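Local structure of MutT/nudix family protein (Shewanella oneidensis, 3GZ5) at residues P84-Q89 with D228-R233. The protein probably acts as an ADP-ribose-responsive transcriptional regulator of NAD metabolism, coupling a Nudix domain to a DNA-binding winged helix domain. Numbering follows the deposited sequence.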
loop_
_atom_site.group_PDB
_atom_site.type_symbol
_atom_site.label_atom_id
_atom_site.label_comp_id
_atom_site.label_asym_id
_atom_site.label_seq_id
_atom_site.Cartn_x
_atom_site.Cartn_y
_atom_site.Cartn_z
ATOM N N PRO B 84 15.918 0.029 -11.647
ATOM C CA PRO B 84 15.526 1.410 -11.258
ATOM C C PRO B 84 15.933 1.718 -9.814
ATOM O O PRO B 84 15.970 0.799 -8.999
ATOM C CB PRO B 84 13.999 1.410 -11.366
ATOM C CG PRO B 84 13.630 0.137 -12.043
ATOM C CD PRO B 84 14.756 -0.844 -11.861
ATOM N N PRO B 85 16.262 2.991 -9.497
ATOM C CA PRO B 85 16.665 3.256 -8.112
ATOM C C PRO B 85 15.496 3.265 -7.119
ATOM O O PRO B 85 15.727 3.176 -5.917
ATOM C CB PRO B 85 17.332 4.639 -8.197
ATOM C CG PRO B 85 16.636 5.327 -9.346
ATOM C CD PRO B 85 16.322 4.207 -10.337
ATOM N N TYR B 86 14.261 3.350 -7.599
ATOM C CA TYR B 86 13.117 3.369 -6.680
ATOM C C TYR B 86 12.004 2.443 -7.168
ATOM O O TYR B 86 11.599 2.490 -8.320
ATOM C CB TYR B 86 12.556 4.795 -6.448
ATOM C CG TYR B 86 11.354 4.797 -5.508
ATOM C CD1 TYR B 86 10.063 4.604 -6.000
ATOM C CD2 TYR B 86 11.514 4.949 -4.129
ATOM C CE1 TYR B 86 8.941 4.577 -5.148
ATOM C CE2 TYR B 86 10.401 4.919 -3.258
ATOM C CZ TYR B 86 9.126 4.731 -3.782
ATOM O OH TYR B 86 8.021 4.671 -2.950
ATOM N N ILE B 87 11.510 1.626 -6.256
ATOM C CA ILE B 87 10.436 0.679 -6.550
ATOM C C ILE B 87 9.645 0.386 -5.290
ATOM O O ILE B 87 10.213 0.236 -4.218
ATOM C CB ILE B 87 10.979 -0.630 -7.256
ATOM C CG1 ILE B 87 9.823 -1.447 -7.824
ATOM C CG2 ILE B 87 11.860 -1.481 -6.297
ATOM C CD1 ILE B 87 10.179 -2.176 -9.089
ATOM N N GLU B 88 8.326 0.336 -5.420
ATOM C CA GLU B 88 7.435 0.100 -4.307
ATOM C C GLU B 88 6.184 -0.588 -4.822
ATOM O O GLU B 88 5.621 -0.197 -5.861
ATOM C CB GLU B 88 7.036 1.444 -3.657
ATOM C CG GLU B 88 6.013 1.309 -2.520
ATOM C CD GLU B 88 5.478 2.647 -2.026
ATOM O OE1 GLU B 88 5.334 2.818 -0.793
ATOM O OE2 GLU B 88 5.178 3.526 -2.869
ATOM N N GLN B 89 5.726 -1.597 -4.092
ATOM C CA GLN B 89 4.483 -2.271 -4.426
ATOM C C GLN B 89 3.299 -1.296 -4.372
ATOM O O GLN B 89 3.137 -0.543 -3.400
ATOM C CB GLN B 89 4.274 -3.442 -3.457
ATOM C CG GLN B 89 3.596 -4.657 -4.048
ATOM C CD GLN B 89 3.501 -5.798 -3.060
ATOM O OE1 GLN B 89 4.325 -6.727 -3.069
ATOM N NE2 GLN B 89 2.503 -5.743 -2.217
ATOM N N ASP B 228 18.202 7.212 2.018
ATOM C CA ASP B 228 17.046 7.240 2.937
ATOM C C ASP B 228 15.855 8.115 2.492
ATOM O O ASP B 228 14.827 8.144 3.174
ATOM C CB ASP B 228 17.473 7.519 4.399
ATOM C CG ASP B 228 17.687 9.019 4.707
ATOM O OD1 ASP B 228 17.640 9.391 5.908
ATOM O OD2 ASP B 228 17.934 9.830 3.774
ATOM N N THR B 229 15.993 8.810 1.351
ATOM C CA THR B 229 14.868 9.488 0.690
ATOM C C THR B 229 13.706 8.521 0.458
ATOM O O THR B 229 12.540 8.897 0.581
ATOM C CB THR B 229 15.290 10.087 -0.674
ATOM O OG1 THR B 229 16.363 11.021 -0.490
ATOM C CG2 THR B 229 14.112 10.813 -1.378
ATOM N N ALA B 230 14.045 7.271 0.132
ATOM C CA ALA B 230 13.082 6.260 -0.267
ATOM C C ALA B 230 12.045 5.995 0.822
ATOM O O ALA B 230 10.863 5.795 0.530
ATOM C CB ALA B 230 13.814 4.956 -0.636
ATOM N N SER B 231 12.510 5.985 2.074
ATOM C CA SER B 231 11.669 5.722 3.224
ATOM C C SER B 231 11.215 6.981 3.992
ATOM O O SER B 231 10.252 6.918 4.756
ATOM C CB SER B 231 12.399 4.761 4.179
ATOM O OG SER B 231 13.467 5.435 4.817
ATOM N N TYR B 232 11.894 8.115 3.812
ATOM C CA TYR B 232 11.526 9.319 4.582
ATOM C C TYR B 232 10.174 9.913 4.180
ATOM O O TYR B 232 9.931 10.189 2.994
ATOM C CB TYR B 232 12.599 10.404 4.482
ATOM C CG TYR B 232 12.292 11.617 5.348
ATOM C CD1 TYR B 232 12.944 11.808 6.576
ATOM C CD2 TYR B 232 11.339 12.568 4.944
ATOM C CE1 TYR B 232 12.661 12.910 7.378
ATOM C CE2 TYR B 232 11.048 13.677 5.733
ATOM C CZ TYR B 232 11.706 13.842 6.950
ATOM O OH TYR B 232 11.409 14.939 7.728
ATOM N N ARG B 233 9.322 10.142 5.177
ATOM C CA ARG B 233 8.038 10.820 4.981
ATOM C C ARG B 233 7.874 12.024 5.917
ATOM O O ARG B 233 8.092 11.905 7.129
ATOM C CB ARG B 233 6.869 9.843 5.202
ATOM C CG ARG B 233 6.844 8.622 4.264
ATOM C CD ARG B 233 6.695 9.003 2.765
ATOM N NE ARG B 233 6.799 7.849 1.855
ATOM C CZ ARG B 233 7.935 7.392 1.330
ATOM N NH1 ARG B 233 9.093 7.978 1.598
ATOM N NH2 ARG B 233 7.915 6.334 0.521
#
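Where the Nudix sheet meets the loop after strand 220-225, Tyr86 at the start of strand 86-95 faces Ala230 and Arg233. With CG anti to the backbone N (chi1 179°), its ring reaches toward the loop and touches it with one edge and its hydroxyl end; no hydrogen bond crosses the contact. Ala230 meets the edge: its methyl CB lies 4.2 Å from Tyr86 CD2, and its carbonyl O sits near the ring plane, 3.9 Å from Tyr86 CE2. A side chain as small as a methyl probably suits this place, since a larger one could meet the ring edge. That same Ala230 O is gripped end-on by Arg233, whose NH1 and NH2 each donate to it over 3.0 Å from the same face of the carbonyl. Arg233 NH1 also reaches Tyr232 O at 2.7 Å, so the bent side chain, its guanidinium pinned by three bonds, clasps its own loop. Tyr86 OH lies 3.9 Å from Arg233 NH2, too far for a hydrogen bond, the ring and guanidinium planes 46° apart. A methionine in place of Arg233 would probably leave both carbonyl oxygens without these donors and the turn freer to shift against Tyr86. Phe168 packs against the Tyr86 ring. The arrangement is an edge-on docking of an aromatic residue from a Nudix-fold strand against an arginine-clasped turn, which probably helps to seat the winged helix part of an NrtR-type regulator.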